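Local coordinates for GGDEF and EAL domain-containing protein (Vibrio cholerae O1 str. 2010EL-1786, PDB 6PWK) that binds the second messenger c-di-GMP and probably acts as a receptor that relays its level to the control of large adhesins in biofilm formation, at residues Asp249-Glu254 / Phe283-Ile287; Ile346-Pro351 / Asn382-Thr386. All coordinates share one frame; numbering follows the deposited sequence.

Contact 1 of 2, residues Asp249-Glu254 / Phe283-Ile287; sequences DQYVIE and FIRWI. With C2E (9,9'-[(2R,3R,3aS,5S,7aR,9R,10R,10aS,12S,14aR)-3,5,10,12-tetrahydroxy-5,12-dioxidooctahydro-2H,7H-difuro[3,2-d:3',2'-j][1,3,7,9,2,8]tetraoxadiphosphacyclododecine-2,9-diyl]bis(2-amino-1,9-dihydro-6H-purin-6-one)), chain C.
Q250 lies over one face of the W286 indole, its CG 3.5 Å from the centroid of the six-membered ring and only 12° off the ring normal, a CH-pi contact. With CG anti to the carbonyl carbon and the chain extended beyond it, the amide runs on across the five-membered ring, stacked nearly parallel on the indole, and NE2 comes 3.5 Å from W286 NE1. The same amide is nearly coplanar with the F283 ring and meets it at the edge, where OE1 stands 3.5 Å from F283 CD1. One polar side chain thus fills the gap between two aromatic ones through its flat surface and its rim.

Further along, I253 works the other borders of these rings. Its CG2 reaches the indole edge at W286 CH2, 3.9 Å away, while CD1 touches F283 CZ and, at 3.7 Å, I287 CD1. The exposed E254 also lies at the indole edge, with CG and OE2 near W286 CZ2.

D249 faces two ways. Its CB packs obliquely against F283, whereas OD1 accepts a nearly straight bond, 2.7 Å and 163°, from N21 of a c-di-GMP guanine. A274 N and S277 OG hold OD2, which should fix the rotation of the carboxylate presented to the base; a V252 methyl lies loosely against the base oxygen O61, in van der Waals contact.

The segments of helices 245-261 and 281-292 run almost parallel, 11° apart with axes 11.7 Å from each other, a spacing bridged by the large aromatic side chains. I253 and I287 also reach F303 of strand 301-305. Such neighbouring, similarly directed helices outside parallel strands are characteristic of the beta/alpha-barrel of EAL domains, and here one of them also supplies part of the c-di-GMP pocket.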
loop_
_atom_site.group_PDB
_atom_site.type_symbol
_atom_site.label_atom_id
_atom_site.label_comp_id
_atom_site.label_asym_id
_atom_site.label_seq_id
_atom_site.Cartn_x
_atom_site.Cartn_y
_atom_site.Cartn_z
ATOM N N ASP A 249 9.684 -16.451 -4.678
ATOM C CA ASP A 249 10.537 -16.106 -5.811
ATOM C C ASP A 249 12.010 -16.118 -5.424
ATOM O O ASP A 249 12.861 -16.532 -6.221
ATOM C CB ASP A 249 10.141 -14.743 -6.375
ATOM C CG ASP A 249 8.943 -14.823 -7.303
ATOM O OD1 ASP A 249 8.686 -15.918 -7.844
ATOM O OD2 ASP A 249 8.264 -13.793 -7.496
ATOM N N GLN A 250 12.335 -15.672 -4.210
ATOM C CA GLN A 250 13.729 -15.683 -3.779
ATOM C C GLN A 250 14.253 -17.107 -3.635
ATOM O O GLN A 250 15.429 -17.371 -3.908
ATOM C CB GLN A 250 13.881 -14.913 -2.467
ATOM C CG GLN A 250 13.803 -13.403 -2.636
ATOM C CD GLN A 250 13.584 -12.674 -1.327
ATOM O OE1 GLN A 250 12.935 -11.627 -1.288
ATOM N NE2 GLN A 250 14.123 -13.222 -0.244
ATOM N N TYR A 251 13.397 -18.038 -3.212
ATOM C CA TYR A 251 13.814 -19.434 -3.118
ATOM C C TYR A 251 14.077 -20.020 -4.500
ATOM O O TYR A 251 15.088 -20.697 -4.716
ATOM C CB TYR A 251 12.757 -20.253 -2.377
ATOM C CG TYR A 251 13.040 -21.737 -2.371
ATOM C CD1 TYR A 251 13.933 -22.291 -1.462
ATOM C CD2 TYR A 251 12.414 -22.588 -3.276
ATOM C CE1 TYR A 251 14.196 -23.648 -1.454
ATOM C CE2 TYR A 251 12.672 -23.945 -3.276
ATOM C CZ TYR A 251 13.563 -24.469 -2.363
ATOM O OH TYR A 251 13.820 -25.821 -2.358
ATOM N N VAL A 252 13.172 -19.767 -5.450
ATOM C CA VAL A 252 13.344 -20.284 -6.804
ATOM C C VAL A 252 14.606 -19.715 -7.439
ATOM O O VAL A 252 15.380 -20.441 -8.072
ATOM C CB VAL A 252 12.095 -19.978 -7.651
ATOM C CG1 VAL A 252 12.339 -20.341 -9.110
ATOM C CG2 VAL A 252 10.886 -20.725 -7.101
ATOM N N ILE A 253 14.839 -18.410 -7.271
ATOM C CA ILE A 253 16.026 -17.783 -7.852
ATOM C C ILE A 253 17.292 -18.378 -7.251
ATOM O O ILE A 253 18.272 -18.636 -7.961
ATOM C CB ILE A 253 15.972 -16.256 -7.666
ATOM C CG1 ILE A 253 14.832 -15.658 -8.489
ATOM C CG2 ILE A 253 17.295 -15.620 -8.059
ATOM C CD1 ILE A 253 14.594 -14.190 -8.219
ATOM N N GLU A 254 17.292 -18.613 -5.937
ATOM C CA GLU A 254 18.447 -19.238 -5.300
ATOM C C GLU A 254 18.696 -20.631 -5.863
ATOM O O GLU A 254 19.831 -20.976 -6.211
ATOM C CB GLU A 254 18.245 -19.295 -3.784
ATOM C CG GLU A 254 18.439 -17.963 -3.081
ATOM C CD GLU A 254 18.111 -18.033 -1.602
ATOM O OE1 GLU A 254 17.450 -19.007 -1.183
ATOM O OE2 GLU A 254 18.514 -17.113 -0.860
ATOM N N PHE A 283 12.554 -6.949 -2.014
ATOM C CA PHE A 283 12.890 -7.873 -3.091
ATOM C C PHE A 283 13.745 -7.199 -4.157
ATOM O O PHE A 283 14.606 -7.848 -4.763
ATOM C CB PHE A 283 11.608 -8.438 -3.703
ATOM C CG PHE A 283 11.841 -9.404 -4.828
ATOM C CD1 PHE A 283 12.352 -10.669 -4.579
ATOM C CD2 PHE A 283 11.537 -9.055 -6.133
ATOM C CE1 PHE A 283 12.563 -11.561 -5.614
ATOM C CE2 PHE A 283 11.745 -9.943 -7.170
ATOM C CZ PHE A 283 12.259 -11.197 -6.909
ATOM N N ILE A 284 13.529 -5.904 -4.397
ATOM C CA ILE A 284 14.337 -5.188 -5.380
ATOM C C ILE A 284 15.765 -5.016 -4.875
ATOM O O ILE A 284 16.726 -5.109 -5.647
ATOM C CB ILE A 284 13.684 -3.837 -5.728
ATOM C CG1 ILE A 284 12.250 -4.053 -6.217
ATOM C CG2 ILE A 284 14.497 -3.101 -6.788
ATOM C CD1 ILE A 284 11.560 -2.786 -6.674
ATOM N N ARG A 285 15.930 -4.762 -3.574
ATOM C CA ARG A 285 17.270 -4.745 -2.996
ATOM C C ARG A 285 17.886 -6.137 -2.999
ATOM O O ARG A 285 19.085 -6.293 -3.259
ATOM C CB ARG A 285 17.229 -4.200 -1.568
ATOM C CG ARG A 285 16.976 -2.714 -1.447
ATOM C CD ARG A 285 17.077 -2.291 0.010
ATOM N NE ARG A 285 18.440 -2.419 0.524
ATOM C CZ ARG A 285 18.754 -2.441 1.816
ATOM N NH1 ARG A 285 17.801 -2.356 2.734
ATOM N NH2 ARG A 285 20.021 -2.558 2.192
ATOM N N TRP A 286 17.076 -7.158 -2.705
ATOM C CA TRP A 286 17.576 -8.528 -2.645
ATOM C C TRP A 286 18.159 -8.967 -3.981
ATOM O O TRP A 286 19.210 -9.620 -4.024
ATOM C CB TRP A 286 16.446 -9.464 -2.214
ATOM C CG TRP A 286 16.850 -10.893 -2.019
ATOM C CD1 TRP A 286 17.223 -11.485 -0.847
ATOM C CD2 TRP A 286 16.903 -11.917 -3.020
ATOM N NE1 TRP A 286 17.511 -12.812 -1.057
ATOM C CE2 TRP A 286 17.321 -13.103 -2.383
ATOM C CE3 TRP A 286 16.640 -11.946 -4.393
ATOM C CZ2 TRP A 286 17.484 -14.302 -3.071
ATOM C CZ3 TRP A 286 16.802 -13.139 -5.075
ATOM C CH2 TRP A 286 17.221 -14.300 -4.413
ATOM N N ILE A 287 17.495 -8.615 -5.085
ATOM C CA ILE A 287 17.975 -9.014 -6.406
ATOM C C ILE A 287 19.351 -8.418 -6.678
ATOM O O ILE A 287 20.251 -9.106 -7.177
ATOM C CB ILE A 287 16.952 -8.614 -7.486
ATOM C CG1 ILE A 287 15.914 -9.723 -7.660
ATOM C CG2 ILE A 287 17.639 -8.321 -8.811
ATOM C CD1 ILE A 287 16.486 -11.002 -8.237
HETATM P P1 C2E C . 3.293 -19.451 -17.376
HETATM O O2P C2E C . 4.336 -18.368 -17.435
HETATM O O1P C2E C . 2.370 -19.164 -18.527
HETATM O "O5'" C2E C . 3.926 -20.924 -17.709
HETATM C "C5'" C2E C . 3.330 -21.682 -18.708
HETATM C "C4'" C2E C . 2.353 -22.662 -18.000
HETATM O "O4'" C2E C . 1.672 -23.338 -18.877
HETATM C "C3'" C2E C . 3.125 -23.745 -17.225
HETATM O "O3'" C2E C . 2.239 -24.342 -16.408
HETATM C "C2'" C2E C . 3.462 -24.721 -18.362
HETATM O "O2'" C2E C . 3.841 -26.049 -17.803
HETATM C "C1'" C2E C . 2.279 -24.833 -18.898
HETATM N N9 C2E C . 2.118 -25.261 -20.264
HETATM C C8 C2E C . 3.394 -25.106 -20.694
HETATM N N7 C2E C . 3.411 -25.466 -22.003
HETATM C C5 C2E C . 2.182 -25.820 -22.364
HETATM C C6 C2E C . 1.549 -26.307 -23.680
HETATM O O6 C2E C . 2.191 -26.451 -24.665
HETATM N N1 C2E C . 0.150 -26.606 -23.726
HETATM C C2 C2E C . -0.690 -26.455 -22.567
HETATM N N2 C2E C . -2.122 -26.742 -22.558
HETATM N N3 C2E C . -0.061 -25.988 -21.343
HETATM C C4 C2E C . 1.391 -25.679 -21.281
HETATM P P11 C2E C . 2.763 -24.416 -14.835
HETATM O O21 C2E C . 3.943 -25.299 -14.524
HETATM O O11 C2E C . 1.618 -24.986 -14.038
HETATM O O5A C2E C . 2.924 -22.814 -14.468
HETATM C C5A C2E C . 1.686 -22.178 -14.302
HETATM C C4A C2E C . 1.893 -20.783 -13.869
HETATM O O4A C2E C . 2.384 -20.770 -12.658
HETATM C C3A C2E C . 3.014 -20.015 -14.865
HETATM O O3A C2E C . 2.319 -19.383 -16.038
HETATM C C2A C2E C . 3.542 -19.156 -14.171
HETATM O O2A C2E C . 2.765 -17.868 -14.256
HETATM C C1A C2E C . 3.507 -19.758 -12.661
HETATM N N91 C2E C . 4.658 -20.313 -12.361
HETATM C C81 C2E C . 5.132 -21.527 -12.681
HETATM N N71 C2E C . 6.358 -21.610 -12.130
HETATM C C51 C2E C . 6.617 -20.471 -11.493
HETATM C C61 C2E C . 7.826 -19.994 -10.698
HETATM O O61 C2E C . 8.748 -20.720 -10.584
HETATM N N11 C2E C . 7.847 -18.693 -10.102
HETATM C C21 C2E C . 6.717 -17.819 -10.249
HETATM N N21 C2E C . 6.743 -16.497 -9.640
HETATM N N31 C2E C . 5.563 -18.287 -11.016
HETATM C C41 C2E C . 5.549 -19.647 -11.634
#

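Contact 2 of 2, residues Ile346-Pro351 / Asn382-Thr386; sequences INEFRP and NLGIT
I385 pushes its side chain toward the end of helix 345-349, and each carbon beyond its backbone finds a neighbour. CB lies 3.9 Å from P351 O; CG1 comes closer to the same oxygen, at 3.3 Å, and CG2 and CD1 also lie beside it, so the side chain rests against the backbone carbonyl along its whole length. CG1 stands anti to the carbonyl carbon of I385, and the chain runs on extended (chi2 174°), bringing CD1 against two apolar neighbours: I346 CG2 at 3.5 Å and the proline ring, whose CD is 3.7 Å away.

L383, from the turn just before, meets the same segment with its two methyls pointing to different partners. CD1 goes inward to I346 CG2, 4.0 Å off, while CD2 sits over the centre of one face of the R350 guanidinium, 3.5 Å from CZ. The arginine reaches this place by bending at chi2 (-81°), which folds it back across the leucine; the exact position of its NH1 beside N347 is doubtful.

Both backbones turn sharply here. R350 leaves helix 345-349 with positive phi, and G384 ends helix 367-382 in a Schellman motif. Beyond P351 and I385 the chain runs into the adjacent parallel strands 353-356 and 386-389, with I385 also on V354 and P351 on F331 and V333.

Across the two segments the chemistry is that of methyls against methyls, a proline ring, a carbonyl and a flat cation. Fit and burial, rather than directed polar bonds, join these two entrances to the sheet, with the arginine covering the apolar group at its exposed border.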
loop_
_atom_site.group_PDB
_atom_site.type_symbol
_atom_site.label_atom_id
_atom_site.label_comp_id
_atom_site.label_asym_id
_atom_site.label_seq_id
_atom_site.Cartn_x
_atom_site.Cartn_y
_atom_site.Cartn_z
ATOM N N ILE A 346 6.617 -1.041 -23.999
ATOM C CA ILE A 346 7.729 -1.691 -24.687
ATOM C C ILE A 346 8.757 -0.663 -25.134
ATOM O O ILE A 346 9.969 -0.889 -25.034
ATOM C CB ILE A 346 7.203 -2.500 -25.883
ATOM C CG1 ILE A 346 6.131 -3.485 -25.432
ATOM C CG2 ILE A 346 8.333 -3.224 -26.576
ATOM C CD1 ILE A 346 5.207 -3.869 -26.545
ATOM N N ASN A 347 8.289 0.477 -25.647
ATOM C CA ASN A 347 9.203 1.496 -26.150
ATOM C C ASN A 347 10.075 2.054 -25.032
ATOM O O ASN A 347 11.254 2.358 -25.247
ATOM C CB ASN A 347 8.410 2.612 -26.827
ATOM C CG ASN A 347 9.279 3.506 -27.687
ATOM O OD1 ASN A 347 10.295 3.071 -28.227
ATOM N ND2 ASN A 347 8.881 4.768 -27.820
ATOM N N GLU A 348 9.516 2.186 -23.827
ATOM C CA GLU A 348 10.290 2.735 -22.719
ATOM C C GLU A 348 11.201 1.686 -22.091
ATOM O O GLU A 348 12.364 1.973 -21.791
ATOM C CB GLU A 348 9.353 3.325 -21.660
ATOM C CG GLU A 348 10.087 4.005 -20.511
ATOM C CD GLU A 348 9.215 4.195 -19.285
ATOM O OE1 GLU A 348 9.467 5.146 -18.514
ATOM O OE2 GLU A 348 8.280 3.392 -19.089
ATOM N N PHE A 349 10.697 0.467 -21.897
ATOM C CA PHE A 349 11.442 -0.553 -21.170
ATOM C C PHE A 349 12.421 -1.330 -22.044
ATOM O O PHE A 349 13.471 -1.753 -21.546
ATOM C CB PHE A 349 10.475 -1.531 -20.497
ATOM C CG PHE A 349 9.812 -0.976 -19.268
ATOM C CD1 PHE A 349 8.677 -0.188 -19.368
ATOM C CD2 PHE A 349 10.322 -1.247 -18.008
ATOM C CE1 PHE A 349 8.065 0.322 -18.237
ATOM C CE2 PHE A 349 9.714 -0.742 -16.872
ATOM C CZ PHE A 349 8.585 0.045 -16.988
ATOM N N ARG A 350 12.107 -1.527 -23.325
ATOM C CA ARG A 350 12.950 -2.284 -24.245
ATOM C C ARG A 350 13.296 -3.663 -23.686
ATOM O O ARG A 350 14.458 -3.937 -23.382
ATOM C CB ARG A 350 14.240 -1.523 -24.556
ATOM C CG ARG A 350 14.060 -0.214 -25.307
ATOM C CD ARG A 350 13.889 -0.448 -26.792
ATOM N NE ARG A 350 14.311 0.714 -27.568
ATOM C CZ ARG A 350 13.545 1.775 -27.799
ATOM N NH1 ARG A 350 12.313 1.824 -27.314
ATOM N NH2 ARG A 350 14.010 2.787 -28.518
ATOM N N PRO A 351 12.323 -4.562 -23.543
ATOM C CA PRO A 351 12.630 -5.900 -23.025
ATOM C C PRO A 351 13.464 -6.692 -24.016
ATOM O O PRO A 351 13.460 -6.441 -25.223
ATOM C CB PRO A 351 11.252 -6.529 -22.822
ATOM C CG PRO A 351 10.376 -5.832 -23.801
ATOM C CD PRO A 351 10.891 -4.420 -23.882
ATOM N N ASN A 382 10.404 -4.652 -34.897
ATOM C CA ASN A 382 10.901 -3.360 -35.359
ATOM C C ASN A 382 11.837 -2.730 -34.338
ATOM O O ASN A 382 12.772 -2.012 -34.710
ATOM C CB ASN A 382 9.735 -2.418 -35.664
ATOM C CG ASN A 382 8.946 -2.843 -36.887
ATOM O OD1 ASN A 382 9.446 -3.577 -37.741
ATOM N ND2 ASN A 382 7.705 -2.375 -36.983
ATOM N N LEU A 383 11.604 -2.986 -33.053
ATOM C CA LEU A 383 12.495 -2.546 -31.990
ATOM C C LEU A 383 13.622 -3.535 -31.720
ATOM O O LEU A 383 14.400 -3.321 -30.785
ATOM C CB LEU A 383 11.700 -2.306 -30.703
ATOM C CG LEU A 383 10.865 -1.026 -30.667
ATOM C CD1 LEU A 383 9.709 -1.165 -29.693
ATOM C CD2 LEU A 383 11.741 0.156 -30.291
ATOM N N GLY A 384 13.730 -4.599 -32.510
ATOM C CA GLY A 384 14.768 -5.590 -32.295
ATOM C C GLY A 384 14.530 -6.482 -31.100
ATOM O O GLY A 384 15.492 -6.925 -30.463
ATOM N N ILE A 385 13.271 -6.763 -30.778
ATOM C CA ILE A 385 12.904 -7.557 -29.613
ATOM C C ILE A 385 12.427 -8.922 -30.085
ATOM O O ILE A 385 11.564 -9.019 -30.966
ATOM C CB ILE A 385 11.827 -6.848 -28.776
ATOM C CG1 ILE A 385 12.385 -5.536 -28.223
ATOM C CG2 ILE A 385 11.331 -7.748 -27.655
ATOM C CD1 ILE A 385 11.368 -4.696 -27.511
ATOM N N THR A 386 12.989 -9.975 -29.496
ATOM C CA THR A 386 12.628 -11.335 -29.870
ATOM C C THR A 386 11.205 -11.646 -29.422
ATOM O O THR A 386 10.832 -11.378 -28.277
ATOM C CB THR A 386 13.609 -12.327 -29.247
ATOM O OG1 THR A 386 14.947 -11.996 -29.639
ATOM C CG2 THR A 386 13.292 -13.744 -29.690
#

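Overall arrangement
Both contacts belong to the EAL domain, and each combines buried and more exposed residues. Contact 1 joins two helices outside the barrel and extends to its nucleotide; contact 2 joins the end of a short helix and the loop after it to the loop leading into the neighbouring strand. Their centres are 25 Å apart and their nearest atoms about 11 Å, without touching. Aromatic faces and edges dominate contact 1, whereas contact 2 depends on branched aliphatic groups and proline, with a cation at its border. Ligand recognition distinguishes the former. Between subunits the two regions do meet: R285 in 283-287 pairs with E348 of the second subunit, a salt bridge repeated reciprocally by E348 in 346-351.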